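Local coordinates for protein neuraminidase (Influenza A virus, PDB 4GDI) that is a sialidase-like viral surface glycoprotein with the neuraminidase propeller fold but a diverged putative active site, so that sialic acid cleavage remains uncertain, at residues E33-G36 against D37-L40; S47-T51 against S52-F56; L62-Q66 against H67-T71. All coordinates share one frame; numbering follows the deposited sequence.

How the contacts relate
All three contacts belong to one antiparallel sheet built around strand 53-64. Contact 2 is the hairpin at the start of that strand and contact 3 the hairpin at its far end, their centres about 28 Å apart. Contact 1 leads into strand 39-42, which lies beside strand 53-64, and comes against contact 3 with centres about 8 Å apart; there the backbone pair Asp37 N and Ser63 O are 2.8 Å apart, a probable hydrogen bond. Contacts 1 and 2 do not touch, their nearest atoms being about 5 Å apart. None lies at the calcium site; contact 3 carries a glycan on Asn70, whose nearest atom is about 12 Å from the side chain of Leu40.

Contact 1 of 3, residues E33-G36 against D37-L40; sequences ELPG and DLIL
Pro35 and Leu38, whose side chains meet across the turn, also share a polar partner: the hydroxyl of Ser63 donates to Pro35 O and accepts from Leu38 N. One oxygen thus ties together both halves of the bend, and a small hydroxyl suits the place because it can give and take at once. No hydrogen bond joins 33-36 to 37-40 directly, and Ser63 supplies the polar tie instead. Asp37 makes the reversal with a positive phi of 68°, a conformation that aspartate accepts more readily than most residues.

The interior of the bend is aliphatic. Leu34 CD2 is the shared point, lying 3.9 Å from Leu38 CD2 and likewise 3.9 Å from Leu40 CD2. The Leu34 and Leu38 chains pass one another at a slant, whereas Leu34 and Leu40 cross at about a right angle. Leu40 reaches in with CG lying opposite its carbonyl carbon, chi1 -61°, and an extended chi2; its CB bond runs alongside the loop, and only the branch end makes the contact. The other branch of Leu38 is used too: CD1 comes 4.1 Å from CG of the Pro35 ring. Proline fits here, with no backbone N-H to satisfy and a rigid ring to offer the leucine.

Beyond the turn, Trp30 packs on both Pro35 and Leu38, and Gln66 NE2 donates to Leu34 O. Pro35 also meets Asp37 of a neighbouring subunit, placing the bend at a tetramer interface. The chain then enters strand 39-42, where Leu40 pairs through its backbone with Tyr60 and Gly61 of strand 53-64, antiparallel to it.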
loop_
_atom_site.group_PDB
_atom_site.type_symbol
_atom_site.label_atom_id
_atom_site.label_comp_id
_atom_site.label_asym_id
_atom_site.label_seq_id
_atom_site.Cartn_x
_atom_site.Cartn_y
_atom_site.Cartn_z
ATOM N N GLU A 33 -25.544 -7.582 0.144
ATOM C CA GLU A 33 -24.360 -8.097 -0.537
ATOM C C GLU A 33 -23.057 -7.469 -0.002
ATOM O O GLU A 33 -23.058 -6.380 0.557
ATOM C CB GLU A 33 -24.488 -7.885 -2.047
ATOM C CG GLU A 33 -25.584 -8.734 -2.678
ATOM C CD GLU A 33 -25.660 -8.589 -4.188
ATOM O OE1 GLU A 33 -25.361 -7.491 -4.701
ATOM O OE2 GLU A 33 -26.026 -9.581 -4.860
ATOM N N LEU A 34 -21.954 -8.184 -0.166
ATOM C CA LEU A 34 -20.644 -7.637 0.137
ATOM C C LEU A 34 -19.651 -8.041 -0.940
ATOM O O LEU A 34 -19.861 -9.017 -1.655
ATOM C CB LEU A 34 -20.146 -8.063 1.524
ATOM C CG LEU A 34 -20.395 -9.468 2.053
ATOM C CD1 LEU A 34 -20.134 -10.531 1.001
ATOM C CD2 LEU A 34 -19.512 -9.700 3.269
ATOM N N PRO A 35 -18.576 -7.265 -1.083
ATOM C CA PRO A 35 -17.587 -7.563 -2.116
ATOM C C PRO A 35 -16.800 -8.824 -1.783
ATOM O O PRO A 35 -16.790 -9.245 -0.628
ATOM C CB PRO A 35 -16.680 -6.325 -2.107
ATOM C CG PRO A 35 -16.855 -5.725 -0.752
ATOM C CD PRO A 35 -18.259 -6.035 -0.331
ATOM N N GLY A 36 -16.178 -9.434 -2.790
ATOM C CA GLY A 36 -15.363 -10.619 -2.574
ATOM C C GLY A 36 -14.031 -10.281 -1.927
ATOM O O GLY A 36 -13.586 -9.136 -1.978
ATOM N N ASP A 37 -13.398 -11.276 -1.311
ATOM C CA ASP A 37 -12.067 -11.106 -0.723
ATOM C C ASP A 37 -12.091 -10.188 0.490
ATOM O O ASP A 37 -11.082 -9.577 0.854
ATOM C CB ASP A 37 -11.072 -10.592 -1.767
ATOM C CG ASP A 37 -10.688 -11.664 -2.779
ATOM O OD1 ASP A 37 -10.545 -12.836 -2.372
ATOM O OD2 ASP A 37 -10.539 -11.338 -3.977
ATOM N N LEU A 38 -13.252 -10.101 1.124
ATOM C CA LEU A 38 -13.370 -9.409 2.394
ATOM C C LEU A 38 -13.095 -10.430 3.480
ATOM O O LEU A 38 -13.578 -11.561 3.417
ATOM C CB LEU A 38 -14.774 -8.851 2.548
ATOM C CG LEU A 38 -14.978 -7.468 3.151
ATOM C CD1 LEU A 38 -14.296 -6.408 2.314
ATOM C CD2 LEU A 38 -16.467 -7.193 3.252
ATOM N N ILE A 39 -12.297 -10.046 4.467
ATOM C CA ILE A 39 -12.064 -10.897 5.623
ATOM C C ILE A 39 -13.154 -10.637 6.657
ATOM O O ILE A 39 -13.284 -9.526 7.171
ATOM C CB ILE A 39 -10.688 -10.630 6.233
ATOM C CG1 ILE A 39 -9.612 -10.793 5.152
ATOM C CG2 ILE A 39 -10.454 -11.559 7.425
ATOM C CD1 ILE A 39 -8.204 -10.539 5.639
ATOM N N LEU A 40 -13.936 -11.670 6.947
ATOM C CA LEU A 40 -15.035 -11.576 7.897
ATOM C C LEU A 40 -14.520 -11.660 9.324
ATOM O O LEU A 40 -13.721 -12.544 9.657
ATOM C CB LEU A 40 -16.035 -12.703 7.644
ATOM C CG LEU A 40 -16.662 -12.658 6.241
ATOM C CD1 LEU A 40 -17.619 -13.802 6.072
ATOM C CD2 LEU A 40 -17.362 -11.329 6.019
#

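Contact 2 of 3, residues S47-T51 against S52-F56; sequences SCDLT and SCFKF
Ser47 and Phe54 form an antiparallel hydrogen-bonded pair, Ser47 N to Phe54 O at 3.0 Å and Phe54 N to Ser47 O at 2.9 Å, and next to it Cys48 and Cys53 make a non-hydrogen-bonded pair. The cysteines share a face, and their SG atoms are joined by a disulfide with a chi3 of 96°. Past the disulfide, Asp49 N donates to Ser52 O at 2.9 Å. At the tip Asp49 folds its carboxylate back over the turn, CG lodged between its own N and carbonyl carbon (chi1 58°). OD1 then accepts from Thr51 N at 2.7 Å, an Asx turn, and from Ser52 N, also at 2.7 Å, in a nearly straight bond of 172°. A water bridges OD2 and Ser52 OG. OD2 also lies 3.5 Å from Phe54 CE1, at the ring edge near its plane, where the slightly positive C-H groups suit an anion; Lys81 makes a cation-pi contact with the same ring. Ser47 CB lies 3.8 Å from Phe56 CE1, while the Ser47 hydroxyl bonds Glu151. The covalent bridge ties the two strands together, and the backbone N-H groups held by Asp49 probably stabilise its ionised form.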
loop_
_atom_site.group_PDB
_atom_site.type_symbol
_atom_site.label_atom_id
_atom_site.label_comp_id
_atom_site.label_asym_id
_atom_site.label_seq_id
_atom_site.Cartn_x
_atom_site.Cartn_y
_atom_site.Cartn_z
ATOM N N SER A 47 -7.874 -0.125 18.654
ATOM C CA SER A 47 -6.760 0.379 19.470
ATOM C C SER A 47 -5.825 1.183 18.573
ATOM O O SER A 47 -5.667 0.871 17.390
ATOM C CB SER A 47 -6.017 -0.788 20.145
ATOM O OG SER A 47 -5.212 -0.351 21.226
ATOM N N CYS A 48 -5.203 2.211 19.138
ATOM C CA CYS A 48 -4.460 3.192 18.349
ATOM C C CYS A 48 -2.984 3.284 18.742
ATOM O O CYS A 48 -2.623 3.044 19.907
ATOM C CB CYS A 48 -5.092 4.578 18.531
ATOM S SG CYS A 48 -6.916 4.610 18.547
ATOM N N ASP A 49 -2.132 3.622 17.777
ATOM C CA ASP A 49 -0.780 4.049 18.102
ATOM C C ASP A 49 -0.837 5.557 18.294
ATOM O O ASP A 49 -1.920 6.089 18.544
ATOM C CB ASP A 49 0.274 3.584 17.053
ATOM C CG ASP A 49 -0.015 4.067 15.622
ATOM O OD1 ASP A 49 -0.634 5.146 15.402
ATOM O OD2 ASP A 49 0.411 3.341 14.702
ATOM N N LEU A 50 0.299 6.249 18.208
ATOM C CA LEU A 50 0.299 7.702 18.411
ATOM C C LEU A 50 -0.168 8.476 17.182
ATOM O O LEU A 50 -0.307 9.697 17.218
ATOM C CB LEU A 50 1.688 8.201 18.809
ATOM C CG LEU A 50 2.274 7.628 20.099
ATOM C CD1 LEU A 50 3.617 8.294 20.412
ATOM C CD2 LEU A 50 1.302 7.816 21.238
ATOM N N THR A 51 -0.428 7.771 16.095
ATOM C CA THR A 51 -0.798 8.427 14.852
ATOM C C THR A 51 -2.204 8.097 14.383
ATOM O O THR A 51 -2.965 8.989 14.008
ATOM C CB THR A 51 0.180 8.014 13.745
ATOM O OG1 THR A 51 1.445 8.603 14.020
ATOM C CG2 THR A 51 -0.317 8.478 12.378
ATOM N N SER A 52 -2.541 6.814 14.382
ATOM C CA SER A 52 -3.845 6.374 13.895
ATOM C C SER A 52 -4.361 5.142 14.639
ATOM O O SER A 52 -3.683 4.585 15.508
ATOM C CB SER A 52 -3.777 6.097 12.393
ATOM O OG SER A 52 -2.799 5.118 12.106
ATOM N N CYS A 53 -5.567 4.714 14.279
ATOM C CA CYS A 53 -6.233 3.636 14.995
ATOM C C CYS A 53 -6.492 2.452 14.079
ATOM O O CYS A 53 -6.545 2.591 12.854
ATOM C CB CYS A 53 -7.530 4.149 15.612
ATOM S SG CYS A 53 -7.251 5.513 16.736
ATOM N N PHE A 54 -6.615 1.282 14.689
ATOM C CA PHE A 54 -6.749 0.037 13.955
ATOM C C PHE A 54 -7.902 -0.784 14.520
ATOM O O PHE A 54 -8.261 -0.663 15.692
ATOM C CB PHE A 54 -5.452 -0.786 14.033
ATOM C CG PHE A 54 -4.248 -0.071 13.480
ATOM C CD1 PHE A 54 -3.521 0.807 14.278
ATOM C CD2 PHE A 54 -3.853 -0.264 12.163
ATOM C CE1 PHE A 54 -2.412 1.491 13.772
ATOM C CE2 PHE A 54 -2.748 0.424 11.639
ATOM C CZ PHE A 54 -2.023 1.299 12.454
ATOM N N LYS A 55 -8.464 -1.615 13.656
ATOM C CA LYS A 55 -9.401 -2.656 14.039
ATOM C C LYS A 55 -8.629 -3.958 14.209
ATOM O O LYS A 55 -8.020 -4.457 13.263
ATOM C CB LYS A 55 -10.478 -2.817 12.962
ATOM C CG LYS A 55 -11.438 -3.971 13.222
ATOM C CD LYS A 55 -12.601 -3.973 12.235
ATOM C CE LYS A 55 -12.658 -5.276 11.449
ATOM N NZ LYS A 55 -13.481 -5.169 10.214
ATOM N N PHE A 56 -8.647 -4.493 15.426
ATOM C CA PHE A 56 -8.112 -5.811 15.714
ATOM C C PHE A 56 -9.293 -6.781 15.755
ATOM O O PHE A 56 -10.345 -6.448 16.294
ATOM C CB PHE A 56 -7.392 -5.816 17.064
ATOM C CG PHE A 56 -6.103 -5.049 17.066
ATOM C CD1 PHE A 56 -6.108 -3.678 17.175
ATOM C CD2 PHE A 56 -4.888 -5.705 16.981
ATOM C CE1 PHE A 56 -4.934 -2.976 17.180
ATOM C CE2 PHE A 56 -3.710 -5.000 16.990
ATOM C CZ PHE A 56 -3.733 -3.647 17.082
HETATM O O HOH W 1 0.132 4.360 12.192
#

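Contact 3 of 3, residues L62-Q66 against H67-T71; sequences LSANQ and HLLNT. With NAG (2-acetamido-2-deoxy-beta-D-glucopyranose), chain Q.
Ala64 and His67 close a type I' turn with two backbone bonds, Ala64 N to His67 O at 2.7 Å and His67 N to Ala64 O at 2.8 Å. Between them Asn65 and Gln66 both take positive phi, which asparagine tolerates well at such a corner. His67 ND1 makes a weak bond to Asn65 O at 3.1 Å, too bent to hold the ring firmly, while Gln66 O lies over one face of the imidazole. Ser63 OG finds its partners at Pro35 and Leu38, and Gln66 NE2 at Leu34.

Beyond the non-hydrogen-bonded pair Ser63 and Leu68, Leu69 N donates to Leu62 O at 2.9 Å. A water links the two sides past this bond: it accepts from Leu62 N at 3.0 Å, donates to Leu69 O at 2.8 Å, and bonds Thr71 OG1 as well. That hydroxyl has a second partner in Met73 N, which makes threonine useful here. Both leucines set CG opposite their own N (chi1 -161° for Leu62, -164° for Leu69), bringing their branches side by side with CD2 to CD2 at 4.1 Å. Leu69 CD1 meets Ala64 CB, whose small methyl fits next to the broader leucine.

Asn70 points away from the hairpin, and its ND2 is bonded covalently to C1 of NAG. Its backbone N donates to Glu33 OE1 of a neighbouring subunit, so the residue that bears the sugar is also held at an interface. Leu69 rests on that same glutamate. Within its own chain the hairpin ends strand 53-64 and lies against strand 39-42, with Leu62 on Ile39 and Leu68 on Leu40.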
loop_
_atom_site.group_PDB
_atom_site.type_symbol
_atom_site.label_atom_id
_atom_site.label_comp_id
_atom_site.label_asym_id
_atom_site.label_seq_id
_atom_site.Cartn_x
_atom_site.Cartn_y
_atom_site.Cartn_z
ATOM N N LEU A 62 -13.589 -15.687 4.494
ATOM C CA LEU A 62 -13.311 -14.807 3.383
ATOM C C LEU A 62 -14.490 -14.878 2.425
ATOM O O LEU A 62 -14.912 -15.964 2.045
ATOM C CB LEU A 62 -12.036 -15.267 2.670
ATOM C CG LEU A 62 -11.350 -14.228 1.783
ATOM C CD1 LEU A 62 -10.744 -13.141 2.637
ATOM C CD2 LEU A 62 -10.273 -14.880 0.907
ATOM N N SER A 63 -15.008 -13.732 2.012
ATOM C CA SER A 63 -16.142 -13.712 1.092
ATOM C C SER A 63 -15.759 -14.088 -0.339
ATOM O O SER A 63 -14.689 -13.722 -0.838
ATOM C CB SER A 63 -16.765 -12.325 1.073
ATOM O OG SER A 63 -15.821 -11.381 0.595
ATOM N N ALA A 64 -16.665 -14.796 -1.002
ATOM C CA ALA A 64 -16.533 -15.113 -2.420
ATOM C C ALA A 64 -17.924 -15.239 -3.050
ATOM O O ALA A 64 -18.738 -16.062 -2.617
ATOM C CB ALA A 64 -15.750 -16.403 -2.593
ATOM N N ASN A 65 -18.207 -14.404 -4.046
ATOM C CA ASN A 65 -19.521 -14.397 -4.691
ATOM C C ASN A 65 -20.659 -14.541 -3.687
ATOM O O ASN A 65 -21.545 -15.386 -3.856
ATOM C CB ASN A 65 -19.623 -15.531 -5.716
ATOM C CG ASN A 65 -18.466 -15.541 -6.689
ATOM O OD1 ASN A 65 -18.317 -14.625 -7.499
ATOM N ND2 ASN A 65 -17.642 -16.583 -6.619
ATOM N N GLN A 66 -20.609 -13.734 -2.631
ATOM C CA GLN A 66 -21.677 -13.667 -1.628
ATOM C C GLN A 66 -21.687 -14.824 -0.622
ATOM O O GLN A 66 -22.398 -14.763 0.390
ATOM C CB GLN A 66 -23.054 -13.535 -2.291
ATOM C CG GLN A 66 -23.164 -12.332 -3.218
ATOM C CD GLN A 66 -22.596 -11.066 -2.585
ATOM O OE1 GLN A 66 -22.898 -10.735 -1.434
ATOM N NE2 GLN A 66 -21.750 -10.369 -3.330
ATOM N N HIS A 67 -20.897 -15.860 -0.877
ATOM C CA HIS A 67 -20.779 -16.954 0.083
ATOM C C HIS A 67 -19.380 -16.999 0.681
ATOM O O HIS A 67 -18.539 -16.159 0.376
ATOM C CB HIS A 67 -21.148 -18.285 -0.578
ATOM C CG HIS A 67 -22.501 -18.269 -1.213
ATOM N ND1 HIS A 67 -22.698 -17.923 -2.535
ATOM C CD2 HIS A 67 -23.731 -18.512 -0.701
ATOM C CE1 HIS A 67 -23.988 -17.974 -2.813
ATOM N NE2 HIS A 67 -24.638 -18.328 -1.718
ATOM N N LEU A 68 -19.138 -17.966 1.553
ATOM C CA LEU A 68 -17.826 -18.113 2.148
ATOM C C LEU A 68 -16.975 -18.990 1.255
ATOM O O LEU A 68 -17.407 -20.068 0.858
ATOM C CB LEU A 68 -17.939 -18.742 3.535
ATOM C CG LEU A 68 -18.471 -17.819 4.629
ATOM C CD1 LEU A 68 -19.557 -18.518 5.408
ATOM C CD2 LEU A 68 -17.350 -17.391 5.552
ATOM N N LEU A 69 -15.778 -18.517 0.920
ATOM C CA LEU A 69 -14.781 -19.373 0.296
ATOM C C LEU A 69 -14.623 -20.600 1.187
ATOM O O LEU A 69 -14.585 -20.469 2.408
ATOM C CB LEU A 69 -13.449 -18.639 0.174
ATOM C CG LEU A 69 -12.433 -19.253 -0.795
ATOM C CD1 LEU A 69 -12.936 -19.177 -2.242
ATOM C CD2 LEU A 69 -11.070 -18.567 -0.659
ATOM N N ASN A 70 -14.560 -21.791 0.594
ATOM C CA ASN A 70 -14.382 -23.009 1.385
ATOM C C ASN A 70 -12.932 -23.123 1.863
ATOM O O ASN A 70 -12.043 -23.517 1.104
ATOM C CB ASN A 70 -14.806 -24.259 0.588
ATOM C CG ASN A 70 -15.023 -25.490 1.481
ATOM O OD1 ASN A 70 -14.336 -25.666 2.491
ATOM N ND2 ASN A 70 -15.990 -26.346 1.103
ATOM N N THR A 71 -12.711 -22.774 3.131
ATOM C CA THR A 71 -11.379 -22.804 3.742
ATOM C C THR A 71 -11.474 -23.320 5.178
ATOM O O THR A 71 -12.556 -23.642 5.653
ATOM C CB THR A 71 -10.736 -21.388 3.776
ATOM O OG1 THR A 71 -11.315 -20.616 4.836
ATOM C CG2 THR A 71 -10.928 -20.657 2.440
HETATM C C1 NAG Q . -15.787 -27.679 1.637
HETATM C C2 NAG Q . -17.176 -28.225 1.969
HETATM C C3 NAG Q . -17.221 -29.737 2.227
HETATM C C4 NAG Q . -16.303 -30.528 1.308
HETATM C C5 NAG Q . -14.943 -29.854 1.216
HETATM C C6 NAG Q . -13.993 -30.652 0.321
HETATM C C7 NAG Q . -18.488 -26.477 2.981
HETATM C C8 NAG Q . -18.507 -25.502 4.124
HETATM N N2 NAG Q . -17.688 -27.524 3.127
HETATM O O3 NAG Q . -18.535 -30.200 2.012
HETATM O O4 NAG Q . -16.163 -31.840 1.809
HETATM O O5 NAG Q . -15.120 -28.536 0.732
HETATM O O6 NAG Q . -14.634 -31.039 -0.878
HETATM O O7 NAG Q . -19.178 -26.304 1.972
HETATM O O HOH W 2 -13.702 -18.679 4.437
#